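Local coordinates for Cbs-cp12 (Microcystis aeruginosa PCC 7806, PDB 5NMU), which probably takes part in the redox regulation of photosynthesis, joining a pair of CBS domains to a CP12 domain in a hexameric fusion protein, at residues K35-I40 and I103-V108; V41-R44 and P49-I52; L136-E141 and Q174-H179. All coordinates share one frame; numbering follows the deposited sequence.

Contact 1. Residues K35-I40 and I103-V108; sequences KLRGLI and IRRAPV
R105 lies against the backbone and CB of R37, and each step of its path from CB outward can be followed. CB points toward the opposing strand, and the chain runs extended from there to CD. CD passes G38, coming within 3.9 Å of G38 CA, and R105 CD rests 3.4 Å from R37 O. A CB on G38 would clash with R105 CD, consistent with the bare glycine making room for it. Next comes NE: R105 NE is 3.6 Å from R37 O, a proximity without a hydrogen bond. The bend at chi3 (-68°) turns the guanidinium so that one of its faces lies against R37 CB. That carbon sits toward the rim of the group, with R37 CB 3.4 Å from R105 NH1. At the tip, NH2 has a long, weak ion pair with E55. These strands belong to two successive CBS domains, the tandem pairing known as a Bateman module, and meet with directions 28° apart and no hydrogen bond between them. R37 itself turns its end away: its NE is hydrogen-bonded to S121 of the second subunit, and R37 NE stands 5.5 Å from R105 NH2. Further along, the contact becomes wholly apolar. I40 CD1 presses on the ring of P107, 3.5 Å from P107 CB, while I40 also touches I117 and P107 touches L114, both on strand 113-119.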
loop_
_atom_site.group_PDB
_atom_site.type_symbol
_atom_site.label_atom_id
_atom_site.label_comp_id
_atom_site.label_asym_id
_atom_site.label_seq_id
_atom_site.Cartn_x
_atom_site.Cartn_y
_atom_site.Cartn_z
ATOM N N LYS A 35 -22.286 -18.842 -10.684
ATOM C CA LYS A 35 -22.243 -17.493 -10.071
ATOM C C LYS A 35 -21.331 -17.440 -8.825
ATOM O O LYS A 35 -21.716 -17.017 -7.752
ATOM C CB LYS A 35 -23.671 -16.969 -9.807
ATOM C CG LYS A 35 -24.563 -16.902 -11.059
ATOM C CD LYS A 35 -23.884 -16.201 -12.235
ATOM C CE LYS A 35 -24.664 -16.241 -13.534
ATOM N NZ LYS A 35 -25.693 -15.178 -13.499
ATOM N N LEU A 36 -20.097 -17.885 -9.012
ATOM C CA LEU A 36 -19.088 -17.955 -7.941
ATOM C C LEU A 36 -18.109 -16.839 -8.096
ATOM O O LEU A 36 -17.655 -16.575 -9.182
ATOM C CB LEU A 36 -18.338 -19.267 -8.035
ATOM C CG LEU A 36 -19.318 -20.469 -7.992
ATOM C CD1 LEU A 36 -18.576 -21.751 -8.329
ATOM C CD2 LEU A 36 -20.003 -20.570 -6.660
ATOM N N ARG A 37 -17.792 -16.184 -7.003
ATOM C CA ARG A 37 -16.821 -15.132 -7.001
ATOM C C ARG A 37 -15.435 -15.566 -6.485
ATOM O O ARG A 37 -14.458 -14.757 -6.550
ATOM C CB ARG A 37 -17.370 -13.965 -6.201
ATOM C CG ARG A 37 -18.545 -13.341 -6.932
ATOM C CD ARG A 37 -19.164 -12.224 -6.111
ATOM N NE ARG A 37 -20.353 -11.700 -6.780
ATOM C CZ ARG A 37 -21.520 -12.351 -6.865
ATOM N NH1 ARG A 37 -21.685 -13.537 -6.304
ATOM N NH2 ARG A 37 -22.537 -11.801 -7.500
ATOM N N GLY A 38 -15.339 -16.827 -6.030
ATOM C CA GLY A 38 -14.079 -17.431 -5.634
ATOM C C GLY A 38 -14.126 -18.931 -5.833
ATOM O O GLY A 38 -15.169 -19.527 -5.653
ATOM N N LEU A 39 -13.025 -19.515 -6.291
ATOM C CA LEU A 39 -12.861 -20.951 -6.351
ATOM C C LEU A 39 -11.677 -21.338 -5.498
ATOM O O LEU A 39 -10.600 -20.709 -5.535
ATOM C CB LEU A 39 -12.537 -21.427 -7.762
ATOM C CG LEU A 39 -13.532 -21.220 -8.821
ATOM C CD1 LEU A 39 -12.883 -21.556 -10.189
ATOM C CD2 LEU A 39 -14.756 -22.083 -8.524
ATOM N N ILE A 40 -11.852 -22.426 -4.759
ATOM C CA ILE A 40 -10.778 -22.917 -3.921
ATOM C C ILE A 40 -9.914 -23.855 -4.763
ATOM O O ILE A 40 -10.424 -24.710 -5.501
ATOM C CB ILE A 40 -11.335 -23.665 -2.715
ATOM C CG1 ILE A 40 -12.284 -22.799 -1.901
ATOM C CG2 ILE A 40 -10.194 -24.229 -1.903
ATOM C CD1 ILE A 40 -11.735 -21.456 -1.514
ATOM N N ILE A 103 -8.446 -8.914 2.187
ATOM C CA ILE A 103 -9.084 -9.863 1.292
ATOM C C ILE A 103 -10.568 -9.737 1.462
ATOM O O ILE A 103 -11.022 -9.098 2.402
ATOM C CB ILE A 103 -8.689 -11.325 1.547
ATOM C CG1 ILE A 103 -9.031 -11.721 2.988
ATOM C CG2 ILE A 103 -7.202 -11.522 1.191
ATOM C CD1 ILE A 103 -8.698 -13.164 3.292
ATOM N N ARG A 104 -11.316 -10.332 0.550
ATOM C CA ARG A 104 -12.780 -10.266 0.578
ATOM C C ARG A 104 -13.404 -11.640 0.709
ATOM O O ARG A 104 -14.637 -11.736 0.823
ATOM C CB ARG A 104 -13.291 -9.540 -0.662
ATOM C CG ARG A 104 -12.895 -8.056 -0.599
ATOM C CD ARG A 104 -12.746 -7.416 -1.927
ATOM N NE ARG A 104 -11.780 -8.116 -2.805
ATOM C CZ ARG A 104 -10.486 -7.878 -2.907
ATOM N NH1 ARG A 104 -9.906 -6.936 -2.188
ATOM N NH2 ARG A 104 -9.774 -8.605 -3.759
ATOM N N ARG A 105 -12.583 -12.681 0.813
ATOM C CA ARG A 105 -13.036 -14.048 0.531
ATOM C C ARG A 105 -12.001 -15.083 1.031
ATOM O O ARG A 105 -10.813 -14.873 0.827
ATOM C CB ARG A 105 -13.035 -14.074 -1.025
ATOM C CG ARG A 105 -14.033 -14.841 -1.656
ATOM C CD ARG A 105 -14.028 -14.474 -3.146
ATOM N NE ARG A 105 -14.480 -13.119 -3.337
ATOM C CZ ARG A 105 -15.719 -12.672 -3.211
ATOM N NH1 ARG A 105 -16.675 -13.469 -2.871
ATOM N NH2 ARG A 105 -15.983 -11.390 -3.399
ATOM N N ALA A 106 -12.422 -16.176 1.670
ATOM C CA ALA A 106 -11.475 -17.214 2.172
ATOM C C ALA A 106 -12.139 -18.580 2.268
ATOM O O ALA A 106 -13.336 -18.670 2.519
ATOM C CB ALA A 106 -10.889 -16.815 3.510
ATOM N N PRO A 107 -11.378 -19.650 2.019
ATOM C CA PRO A 107 -11.987 -20.976 2.321
ATOM C C PRO A 107 -12.194 -21.084 3.828
ATOM O O PRO A 107 -11.384 -20.540 4.592
ATOM C CB PRO A 107 -10.918 -21.982 1.887
ATOM C CG PRO A 107 -9.641 -21.222 2.031
ATOM C CD PRO A 107 -9.963 -19.774 1.619
ATOM N N VAL A 108 -13.287 -21.734 4.202
ATOM C CA VAL A 108 -13.508 -22.249 5.538
ATOM C C VAL A 108 -12.950 -23.663 5.659
ATOM O O VAL A 108 -13.433 -24.574 5.021
ATOM C CB VAL A 108 -14.967 -22.223 5.973
ATOM C CG1 VAL A 108 -15.114 -22.806 7.411
ATOM C CG2 VAL A 108 -15.494 -20.799 5.937
#

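Contact 2. Residues V41-R44 and P49-I52; sequences VEPR and PYGI
The Y50 ring carries the P43 ring on one of its faces: P43 CG stands 3.5 Å from the centroid of the Y50 ring, only 10° off the ring normal, a CH-pi contact placed over the middle of the aromatic system. P43 CD lies beside it, 3.5 Å from Y50 CE2, so two methylenes of the pyrrolidine share the same face. I40, on strand 38-41, packs against the ring at CD2. The Y50 side chain leaves its backbone with CG opposite the carbonyl carbon (chi1 -75°), which brings the ring back over P43 although its CB sets out to one side. The Y50 hydroxyl is hydrogen-bonded to the backbone O of K112, in the second CBS domain, so the ring is held at its far end as well as across its face. Cutting the tyrosine back to an alanine would probably leave the P43 ring without its aromatic cover and the K112 carbonyl without this hydroxyl partner. The rings flank the end of a beta hairpin of the first CBS domain, where strands 38-41 and 51-54 come together before the connecting loop. V41 and G51 form an antiparallel hydrogen-bonded pair: V41 N donates to G51 O at 2.8 Å, nearly straight at 168°, whereas the return bond from G51 N to V41 O is weak at 3.3 Å. A water donates to V41 O at 2.7 Å and to P49 O at 2.6 Å, bridging the two segments. The pair is close enough that a CB on G51 would be tight against V41 CB. Past it, E42 OE1 makes a salt bridge with R19, and P49 packs on Y93 of the third subunit.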
loop_
_atom_site.group_PDB
_atom_site.type_symbol
_atom_site.label_atom_id
_atom_site.label_comp_id
_atom_site.label_asym_id
_atom_site.label_seq_id
_atom_site.Cartn_x
_atom_site.Cartn_y
_atom_site.Cartn_z
ATOM N N VAL A 41 -8.607 -23.717 -4.639
ATOM C CA VAL A 41 -7.680 -24.548 -5.377
ATOM C C VAL A 41 -7.328 -25.819 -4.557
ATOM O O VAL A 41 -6.844 -25.748 -3.385
ATOM C CB VAL A 41 -6.406 -23.796 -5.674
ATOM C CG1 VAL A 41 -5.338 -24.737 -6.258
ATOM C CG2 VAL A 41 -6.707 -22.616 -6.626
ATOM N N GLU A 42 -7.455 -26.942 -5.237
ATOM C CA GLU A 42 -7.440 -28.266 -4.628
ATOM C C GLU A 42 -6.015 -28.638 -4.172
ATOM O O GLU A 42 -5.123 -28.607 -4.966
ATOM C CB GLU A 42 -7.959 -29.267 -5.683
ATOM C CG GLU A 42 -8.000 -30.730 -5.238
ATOM C CD GLU A 42 -8.782 -31.611 -6.212
ATOM O OE1 GLU A 42 -8.904 -31.221 -7.399
ATOM O OE2 GLU A 42 -9.274 -32.691 -5.771
ATOM N N PRO A 43 -5.806 -28.970 -2.886
ATOM C CA PRO A 43 -4.509 -29.465 -2.435
ATOM C C PRO A 43 -4.111 -30.683 -3.233
ATOM O O PRO A 43 -4.958 -31.509 -3.555
ATOM C CB PRO A 43 -4.779 -29.872 -0.986
ATOM C CG PRO A 43 -5.899 -28.977 -0.551
ATOM C CD PRO A 43 -6.760 -28.839 -1.763
ATOM N N ARG A 44 -2.850 -30.790 -3.594
ATOM C CA ARG A 44 -2.427 -31.931 -4.419
ATOM C C ARG A 44 -2.178 -33.197 -3.581
ATOM O O ARG A 44 -2.171 -34.280 -4.110
ATOM C CB ARG A 44 -1.217 -31.568 -5.279
ATOM C CG ARG A 44 -1.555 -30.503 -6.347
ATOM C CD ARG A 44 -0.402 -30.263 -7.325
ATOM N NE ARG A 44 0.823 -30.139 -6.543
ATOM C CZ ARG A 44 1.369 -29.006 -6.076
ATOM N NH1 ARG A 44 0.884 -27.778 -6.383
ATOM N NH2 ARG A 44 2.462 -29.111 -5.295
ATOM N N PRO A 49 -0.956 -26.914 0.867
ATOM C CA PRO A 49 -1.956 -25.933 1.337
ATOM C C PRO A 49 -3.109 -25.715 0.362
ATOM O O PRO A 49 -2.998 -26.054 -0.784
ATOM C CB PRO A 49 -1.150 -24.665 1.485
ATOM C CG PRO A 49 -0.035 -24.830 0.474
ATOM C CD PRO A 49 0.334 -26.267 0.596
ATOM N N TYR A 50 -4.216 -25.192 0.877
ATOM C CA TYR A 50 -5.290 -24.681 0.059
ATOM C C TYR A 50 -4.868 -23.405 -0.652
ATOM O O TYR A 50 -3.981 -22.709 -0.220
ATOM C CB TYR A 50 -6.579 -24.431 0.880
ATOM C CG TYR A 50 -7.290 -25.720 1.222
ATOM C CD1 TYR A 50 -6.948 -26.435 2.368
ATOM C CD2 TYR A 50 -8.251 -26.235 0.383
ATOM C CE1 TYR A 50 -7.585 -27.620 2.688
ATOM C CE2 TYR A 50 -8.872 -27.445 0.662
ATOM C CZ TYR A 50 -8.543 -28.126 1.826
ATOM O OH TYR A 50 -9.174 -29.288 2.109
ATOM N N GLY A 51 -5.518 -23.140 -1.766
ATOM C CA GLY A 51 -5.305 -21.894 -2.489
ATOM C C GLY A 51 -6.654 -21.358 -2.864
ATOM O O GLY A 51 -7.660 -22.038 -2.650
ATOM N N ILE A 52 -6.671 -20.147 -3.388
ATOM C CA ILE A 52 -7.890 -19.491 -3.811
ATOM C C ILE A 52 -7.581 -18.623 -5.036
ATOM O O ILE A 52 -6.517 -18.018 -5.135
ATOM C CB ILE A 52 -8.543 -18.651 -2.666
ATOM C CG1 ILE A 52 -9.973 -18.163 -3.075
ATOM C CG2 ILE A 52 -7.643 -17.469 -2.268
ATOM C CD1 ILE A 52 -10.792 -17.696 -1.888
HETATM O O HOH W 1 -4.172 -25.994 -3.146
#

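Contact 3. Residues L136-E141 and Q174-H179; sequences LFIEDE and QAEASH
I138 meets A177 and E176 through a single methyl, the more closely packed part of a small surface contact. Its CG1 lies opposite the backbone N (chi1 -162°) and the chain continues straight, so CD1 is carried across the groove as far as the residue allows. CD1 arrives 4.0 Å from A177 N and 4.1 Å from A177 CB, resting against the helix backbone where the small alanine lets it approach. Next to A177 stands E176, whose CB is 4.1 Å from I138 CD1 and whose extended chain lies obliquely across the isoleucine. E176 OE1 also comes 4.0 Å from I138 CD1. The carboxylate therefore borders an apolar methyl, but its charge is answered by R135, to which OE1 is salt-bridged. R135 also pairs with E141 OE1; one arginine thus lies between two acids whose nearest oxygens, E141 OE1 and E176 OE1, are 6.6 Å apart, and would be expected to ease their mutual repulsion. The two segments are the first turn of helix 138-156 and the last of helix 161-178, the open ends of the helical hairpin that forms the CP12 part of the chain, with the C153-C163 disulfide joining the same two helices near their connecting turn. The solvent side is looser. E139, bent at chi2 (-59°), swings its carboxylate back so that OE2 comes 4.0 Å from A177 CB, a contact without any polar bond, at an exposed position. Near the end of the segment S178 OG donates to Q174 O at 3.2 Å, while S178 N reaches that oxygen from the other face of its carbonyl plane. D140 makes a salt bridge with R44 of the third subunit.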
loop_
_atom_site.group_PDB
_atom_site.type_symbol
_atom_site.label_atom_id
_atom_site.label_comp_id
_atom_site.label_asym_id
_atom_site.label_seq_id
_atom_site.Cartn_x
_atom_site.Cartn_y
_atom_site.Cartn_z
ATOM N N LEU A 136 -14.618 -5.043 19.683
ATOM C CA LEU A 136 -13.501 -5.975 19.583
ATOM C C LEU A 136 -12.611 -5.899 20.845
ATOM O O LEU A 136 -12.386 -4.824 21.440
ATOM C CB LEU A 136 -12.662 -5.767 18.290
ATOM C CG LEU A 136 -12.996 -6.564 17.007
ATOM C CD1 LEU A 136 -12.474 -7.993 17.056
ATOM C CD2 LEU A 136 -14.487 -6.582 16.668
ATOM N N PHE A 137 -12.203 -7.083 21.277
ATOM C CA PHE A 137 -11.330 -7.265 22.423
ATOM C C PHE A 137 -11.875 -6.667 23.708
ATOM O O PHE A 137 -11.103 -6.217 24.546
ATOM C CB PHE A 137 -9.947 -6.670 22.124
ATOM C CG PHE A 137 -9.422 -6.988 20.751
ATOM C CD1 PHE A 137 -9.545 -8.264 20.214
ATOM C CD2 PHE A 137 -8.748 -6.025 20.025
ATOM C CE1 PHE A 137 -9.045 -8.560 18.980
ATOM C CE2 PHE A 137 -8.238 -6.319 18.778
ATOM C CZ PHE A 137 -8.369 -7.585 18.263
ATOM N N ILE A 138 -13.210 -6.610 23.848
ATOM C CA ILE A 138 -13.811 -5.940 24.994
ATOM C C ILE A 138 -13.471 -6.630 26.298
ATOM O O ILE A 138 -13.369 -5.954 27.336
ATOM C CB ILE A 138 -15.327 -5.756 24.843
ATOM C CG1 ILE A 138 -15.800 -4.680 25.834
ATOM C CG2 ILE A 138 -16.094 -7.094 24.957
ATOM C CD1 ILE A 138 -17.282 -4.402 25.842
ATOM N N GLU A 139 -13.233 -7.944 26.266
ATOM C CA GLU A 139 -12.768 -8.661 27.469
ATOM C C GLU A 139 -11.343 -8.276 27.912
ATOM O O GLU A 139 -11.067 -8.277 29.111
ATOM C CB GLU A 139 -12.916 -10.197 27.355
ATOM C CG GLU A 139 -14.367 -10.700 27.394
ATOM C CD GLU A 139 -15.180 -10.338 28.695
ATOM O OE1 GLU A 139 -14.644 -10.381 29.834
ATOM O OE2 GLU A 139 -16.401 -10.033 28.588
ATOM N N ASP A 140 -10.458 -7.977 26.958
ATOM C CA ASP A 140 -9.128 -7.475 27.276
ATOM C C ASP A 140 -9.273 -6.071 27.900
ATOM O O ASP A 140 -8.581 -5.773 28.885
ATOM C CB ASP A 140 -8.208 -7.463 26.048
ATOM C CG ASP A 140 -8.019 -8.862 25.427
ATOM O OD1 ASP A 140 -7.791 -9.849 26.126
ATOM O OD2 ASP A 140 -8.143 -9.001 24.209
ATOM N N GLU A 141 -10.192 -5.248 27.384
ATOM C CA GLU A 141 -10.412 -3.904 27.936
ATOM C C GLU A 141 -10.919 -3.926 29.378
ATOM O O GLU A 141 -10.527 -3.101 30.154
ATOM C CB GLU A 141 -11.441 -3.076 27.160
ATOM C CG GLU A 141 -11.122 -2.763 25.720
ATOM C CD GLU A 141 -12.097 -1.761 25.116
ATOM O OE1 GLU A 141 -12.370 -0.721 25.730
ATOM O OE2 GLU A 141 -12.541 -2.004 23.991
ATOM N N GLN A 174 -18.518 -3.570 31.347
ATOM C CA GLN A 174 -19.238 -4.820 31.674
ATOM C C GLN A 174 -20.724 -4.816 31.241
ATOM O O GLN A 174 -21.227 -5.853 30.809
ATOM C CB GLN A 174 -19.088 -5.203 33.173
ATOM C CG GLN A 174 -17.988 -6.255 33.460
ATOM C CD GLN A 174 -17.387 -6.225 34.875
ATOM O OE1 GLN A 174 -17.867 -5.521 35.790
ATOM N NE2 GLN A 174 -16.315 -7.004 35.063
ATOM N N ALA A 175 -21.396 -3.663 31.328
ATOM C CA ALA A 175 -22.808 -3.513 30.905
ATOM C C ALA A 175 -22.961 -3.783 29.431
ATOM O O ALA A 175 -23.867 -4.508 28.993
ATOM C CB ALA A 175 -23.305 -2.105 31.219
ATOM N N GLU A 176 -22.034 -3.204 28.680
ATOM C CA GLU A 176 -21.978 -3.341 27.239
ATOM C C GLU A 176 -21.794 -4.820 26.820
ATOM O O GLU A 176 -22.594 -5.341 26.038
ATOM C CB GLU A 176 -20.842 -2.463 26.702
ATOM C CG GLU A 176 -20.959 -2.096 25.231
ATOM C CD GLU A 176 -19.740 -1.343 24.724
ATOM O OE1 GLU A 176 -18.991 -0.752 25.550
ATOM O OE2 GLU A 176 -19.532 -1.362 23.490
ATOM N N ALA A 177 -20.788 -5.499 27.386
ATOM C CA ALA A 177 -20.509 -6.917 27.067
ATOM C C ALA A 177 -21.645 -7.896 27.306
ATOM O O ALA A 177 -21.792 -8.819 26.529
ATOM C CB ALA A 177 -19.311 -7.427 27.826
ATOM N N SER A 178 -22.386 -7.750 28.406
ATOM C CA SER A 178 -23.517 -8.646 28.685
ATOM C C SER A 178 -24.825 -8.206 27.975
ATOM O O SER A 178 -25.793 -8.962 27.955
ATOM C CB SER A 178 -23.724 -8.809 30.188
ATOM O OG SER A 178 -23.928 -7.561 30.793
ATOM N N HIS A 179 -24.828 -6.991 27.412
ATOM C CA HIS A 179 -25.851 -6.509 26.473
ATOM C C HIS A 179 -25.605 -7.112 25.072
ATOM O O HIS A 179 -24.459 -7.263 24.619
ATOM C CB HIS A 179 -25.799 -4.969 26.431
ATOM C CG HIS A 179 -27.016 -4.316 25.864
ATOM N ND1 HIS A 179 -27.601 -4.706 24.674
ATOM C CD2 HIS A 179 -27.730 -3.255 26.304
ATOM C CE1 HIS A 179 -28.640 -3.931 24.422
ATOM N NE2 HIS A 179 -28.741 -3.044 25.397
#

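Contact 2 lies within the first CBS domain, while contact 1 joins that domain to the second; their centres are 12 Å apart, and they share the sheet in which strands 38-41 and 51-54 are neighbours. Contact 2 is nested within the loop that contact 1 closes: it completes a short local hairpin, and contact 1 sets strand 38-41 of it against the second CBS domain. I40 passes between them, its CG2 3.4 Å from G51 O and its CD1 3.9 Å from I52 CD1. Contact 3 stands apart in the CP12 helices, its centre 31 Å from that of contact 1 and 37 Å from that of contact 2. The hexamer brings the distant pieces together, since R44 of contact 2 and D140 of contact 3 pair between subunits.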